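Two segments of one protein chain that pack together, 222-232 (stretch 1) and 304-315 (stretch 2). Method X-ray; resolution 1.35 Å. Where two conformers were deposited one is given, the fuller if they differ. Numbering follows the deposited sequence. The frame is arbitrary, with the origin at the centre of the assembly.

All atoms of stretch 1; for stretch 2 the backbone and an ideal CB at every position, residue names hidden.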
# COMPACT_ATOMS: atom_id res chain seq x y z
N ILE A 222 -20.46 -4.97 -1.34
CA ILE A 222 -19.77 -4.67 -0.10
C ILE A 222 -18.32 -4.37 -0.45
O ILE A 222 -17.75 -5.05 -1.28
CB ILE A 222 -19.77 -5.89 0.84
CG1 ILE A 222 -21.18 -6.40 1.09
CG2 ILE A 222 -19.04 -5.59 2.14
CD1 ILE A 222 -22.02 -5.48 1.85
N ALA A 223 -17.73 -3.36 0.17
CA ALA A 223 -16.34 -3.01 -0.10
C ALA A 223 -15.63 -2.73 1.20
O ALA A 223 -16.23 -2.21 2.12
CB ALA A 223 -16.28 -1.79 -0.95
N VAL A 224 -14.34 -3.06 1.25
CA VAL A 224 -13.49 -2.77 2.40
C VAL A 224 -12.19 -2.18 1.90
O VAL A 224 -11.53 -2.76 1.03
CB VAL A 224 -13.18 -4.04 3.22
CG1 VAL A 224 -12.28 -3.70 4.40
CG2 VAL A 224 -14.47 -4.70 3.70
N PHE A 225 -11.82 -1.02 2.46
CA PHE A 225 -10.55 -0.36 2.19
C PHE A 225 -9.84 0.00 3.48
O PHE A 225 -10.38 0.77 4.28
CB PHE A 225 -10.77 0.88 1.34
CG PHE A 225 -11.55 0.60 0.09
CD1 PHE A 225 -11.02 -0.20 -0.92
CD2 PHE A 225 -12.83 1.10 -0.08
CE1 PHE A 225 -11.76 -0.46 -2.06
CE2 PHE A 225 -13.57 0.82 -1.22
CZ PHE A 225 -13.04 0.04 -2.20
N SER A 226 -8.64 -0.56 3.68
CA SER A 226 -7.87 -0.32 4.91
C SER A 226 -6.37 -0.44 4.61
O SER A 226 -5.97 -0.22 3.48
CB SER A 226 -8.30 -1.27 6.03
OG SER A 226 -7.68 -0.87 7.24
N GLY A 227 -5.56 -0.74 5.62
CA GLY A 227 -4.13 -0.96 5.45
C GLY A 227 -3.29 -0.18 6.45
O GLY A 227 -3.81 0.42 7.39
N SER A 228 -1.98 -0.24 6.25
CA SER A 228 -1.00 0.51 7.05
C SER A 228 0.00 1.12 6.07
O SER A 228 0.12 0.64 4.93
CB SER A 228 -0.26 -0.41 8.02
OG SER A 228 0.47 -1.42 7.31
N ILE A 229 0.72 2.16 6.47
CA ILE A 229 1.81 2.65 5.63
C ILE A 229 3.15 1.98 5.89
O ILE A 229 3.98 1.95 4.99
CB ILE A 229 2.02 4.19 5.62
CG1 ILE A 229 2.52 4.73 6.97
CG2 ILE A 229 0.74 4.88 5.16
CD1 ILE A 229 2.86 6.24 6.89
N MET A 230 3.39 1.47 7.10
CA MET A 230 4.70 0.87 7.41
C MET A 230 4.85 -0.59 6.99
O MET A 230 5.98 -1.07 6.90
CB MET A 230 5.01 0.95 8.90
CG MET A 230 4.98 2.35 9.52
SD MET A 230 6.13 3.53 8.79
CE MET A 230 7.65 2.66 9.05
N SER A 231 3.73 -1.26 6.70
CA SER A 231 3.59 -2.72 6.82
C SER A 231 3.59 -3.03 8.32
O SER A 231 3.86 -2.15 9.14
CB SER A 231 4.71 -3.49 6.10
OG SER A 231 4.85 -3.08 4.74
N GLN A 232 3.27 -4.27 8.69
CA GLN A 232 3.33 -4.67 10.09
C GLN A 232 4.78 -5.05 10.38
O GLN A 232 5.26 -6.07 9.90
CB GLN A 232 2.37 -5.82 10.40
CG GLN A 232 0.87 -5.42 10.39
CD GLN A 232 0.37 -5.12 8.99
OE1 GLN A 232 -0.03 -3.99 8.69
NE2 GLN A 232 0.35 -6.13 8.14
N UNK A 304 -20.97 1.10 -7.67
CA UNK A 304 -20.26 -0.16 -7.62
C UNK A 304 -20.48 -0.86 -6.29
O UNK A 304 -20.55 -2.08 -6.24
CB UNK A 304 -18.77 0.06 -7.86
N UNK A 305 -20.57 -0.09 -5.21
CA UNK A 305 -20.77 -0.66 -3.88
C UNK A 305 -21.77 0.16 -3.09
O UNK A 305 -21.89 1.37 -3.29
CB UNK A 305 -19.44 -0.74 -3.12
N UNK A 306 -22.46 -0.50 -2.18
CA UNK A 306 -23.50 0.13 -1.39
C UNK A 306 -23.16 0.20 0.09
O UNK A 306 -23.76 1.02 0.81
CB UNK A 306 -24.82 -0.62 -1.58
N UNK A 307 -22.25 -0.67 0.54
CA UNK A 307 -21.80 -0.69 1.93
C UNK A 307 -20.30 -0.71 1.89
O UNK A 307 -19.72 -1.59 1.24
CB UNK A 307 -22.36 -1.88 2.71
N UNK A 308 -19.67 0.25 2.55
CA UNK A 308 -18.22 0.37 2.49
C UNK A 308 -17.65 0.54 3.89
O UNK A 308 -18.05 1.43 4.64
CB UNK A 308 -17.81 1.54 1.60
N UNK A 309 -16.70 -0.32 4.24
CA UNK A 309 -15.97 -0.17 5.50
C UNK A 309 -14.64 0.46 5.11
O UNK A 309 -13.89 -0.11 4.31
CB UNK A 309 -15.79 -1.50 6.24
N UNK A 310 -14.38 1.65 5.63
CA UNK A 310 -13.17 2.39 5.31
C UNK A 310 -12.41 2.71 6.58
O UNK A 310 -12.99 3.22 7.53
CB UNK A 310 -13.50 3.67 4.54
N UNK A 311 -11.12 2.43 6.61
CA UNK A 311 -10.35 2.76 7.79
C UNK A 311 -8.89 2.43 7.61
O UNK A 311 -8.40 2.33 6.48
CB UNK A 311 -10.91 2.03 9.01
N UNK A 312 -8.19 2.25 8.72
CA UNK A 312 -6.76 1.93 8.71
C UNK A 312 -6.38 1.37 10.07
O UNK A 312 -7.11 1.52 11.06
CB UNK A 312 -5.91 3.16 8.37
N UNK A 313 -5.21 0.74 10.12
CA UNK A 313 -4.66 0.26 11.36
C UNK A 313 -3.14 0.39 11.31
O UNK A 313 -2.51 -0.13 10.40
CB UNK A 313 -5.09 -1.19 11.62
N UNK A 314 -2.59 1.10 12.27
CA UNK A 314 -1.15 1.31 12.36
C UNK A 314 -0.71 1.14 13.80
O UNK A 314 -1.26 1.75 14.71
CB UNK A 314 -0.76 2.69 11.83
N UNK A 315 0.32 0.31 14.00
CA UNK A 315 0.91 0.06 15.30
C UNK A 315 2.43 0.19 15.15
O UNK A 315 3.15 -0.80 15.04
CB UNK A 315 0.51 -1.32 15.84

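Position 304 has nothing of stretch 1 within reach of its ideal CB, so this contact sets no rule there; it is Gln 304. At 305 the CB points toward stretch 1 and would sit 4.0 Å from Ala 223 CB, close enough that a methyl already makes contact. Small apolar residues suit it, and Ala 305 packs methyl to methyl, its CB 4.0 Å from Ala 223 CB. Position 306 turns sideways into space free of stretch 1, so almost anything would do; Arg 306 leads its end away.

From 307 the backbone runs parallel to Ile 222 through Phe 225, and side chains alternate between two faces of the sheet. The ladder asks only for a free amide at 309 and at 311, which rules out proline there but is otherwise indifferent to the side chain: Ala 223 N donates to the O of 307 (2.9 Å), the N of 309 to Ala 223 O (2.9 Å), Phe 225 N to the O of 309 (2.9 Å), and the N of 311 to Phe 225 O (3.0 Å).

The CB at 307 shares a face with Ile 222, whose CD1 reaches back to it. Extended angles and an apolar neighbor favor Val, Ile or Leu. Val 307 is found, its CB 3.7 Å from Ile 222 CD1.

Position 308 lies on the other face, where the Ala 223 methyl and the Phe 225 ring are both within reach. A branched apolar side chain could touch both, and Val 308 does: CG2 is 4.1 Å from Ala 223 CB, and CG1 meets the ring obliquely, 3.8 Å from Phe 225 CD2.

At 309 the CB returns to the face of Ile 222 and Val 224, with Val 224 CG2 beside it. Val, Ile or Leu would fit; Ile 309 places its CB 4.2 Å from Val 224 CG2.

The CB of 310 joins the Phe 225 face, where its nearest stretch 1 atom is a backbone oxygen, Phe 225 O. A β-branched residue suits the strand, though stretch 1 leaves the choice loose. It is Val 310.

At 311 the very extended angles (-177/-158) suit glycine well, although the ideal CB would have room, 4.7 Å from Ser 226 OG. Gly 311 is deposited, and Ser 226 CA makes a CA-H...O contact of 3.1 Å with Gly 311 O.

Position 312 points sideways, but Gly 227 O lies 3.6 Å from its ideal CB, inviting a short donor such as Asn, Ser or Thr. Asn 312 answers with ND2, 2.9 Å from Gly 227 O and nearly linear; ND2 also donates to a water that binds Ser 226 O.

The ideal CB of 313 points sideways, 4.7 Å from Gly 227 O at the nearest, so stretch 1 offers it no close partner and small or polar residues would all serve. It is Ser 313, whose N donates to that same Gly 227 O (3.1 Å).

At 314 the CB is again sideways, yet the free amides of Ile 229 and Met 230 await an acceptor some way off. A long acidic side chain fits best, with Gln a weaker candidate. Glu 314 curls its end back: OE1 accepts from Ile 229 N (2.9 Å), OE2 from Met 230 N (3.0 Å).

Position 315 is out of contact; it is Ala 315.

Stretch 2 (304-315) QARVVIVGNSEA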
# COMPACT_ATOMS: atom_id res chain seq x y z
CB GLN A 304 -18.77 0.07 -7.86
CG GLN A 304 -18.43 0.52 -9.26
CD GLN A 304 -16.95 0.75 -9.42
OE1 GLN A 304 -16.18 -0.18 -9.69
NE2 GLN A 304 -16.54 1.98 -9.23
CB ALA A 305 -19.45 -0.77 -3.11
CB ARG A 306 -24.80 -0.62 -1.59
CG ARG A 306 -25.26 -0.62 -3.05
CD ARG A 306 -26.70 -1.01 -3.23
NE ARG A 306 -27.58 0.06 -2.76
CZ ARG A 306 -28.88 0.15 -2.99
NH1 ARG A 306 -29.52 -0.79 -3.68
NH2 ARG A 306 -29.56 1.20 -2.53
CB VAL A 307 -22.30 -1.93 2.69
CG1 VAL A 307 -21.85 -1.89 4.16
CG2 VAL A 307 -23.81 -2.03 2.59
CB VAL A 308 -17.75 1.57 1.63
CG1 VAL A 308 -16.22 1.57 1.55
CG2 VAL A 308 -18.37 1.54 0.25
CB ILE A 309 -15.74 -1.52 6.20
CG1 ILE A 309 -17.06 -2.05 6.82
CG2 ILE A 309 -14.72 -1.36 7.34
CD1 ILE A 309 -18.17 -2.41 5.84
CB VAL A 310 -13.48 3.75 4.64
CG1 VAL A 310 -12.20 4.41 4.14
CG2 VAL A 310 -14.49 3.62 3.50
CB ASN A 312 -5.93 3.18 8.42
CG ASN A 312 -5.85 3.52 6.94
OD1 ASN A 312 -6.42 4.52 6.49
ND2 ASN A 312 -5.14 2.71 6.19
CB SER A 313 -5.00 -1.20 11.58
OG SER A 313 -4.52 -1.58 12.86
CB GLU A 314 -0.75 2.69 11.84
CG GLU A 314 0.72 2.79 11.48
CD GLU A 314 0.99 2.59 10.01
OE1 GLU A 314 0.36 3.25 9.16
OE2 GLU A 314 1.89 1.80 9.68
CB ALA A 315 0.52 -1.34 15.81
O HOH W 1 -4.12 1.90 3.49
O HOH W 2 4.12 -2.02 12.59
O HOH W 3 2.71 -0.36 10.82
O HOH W 4 -1.12 -2.53 10.82
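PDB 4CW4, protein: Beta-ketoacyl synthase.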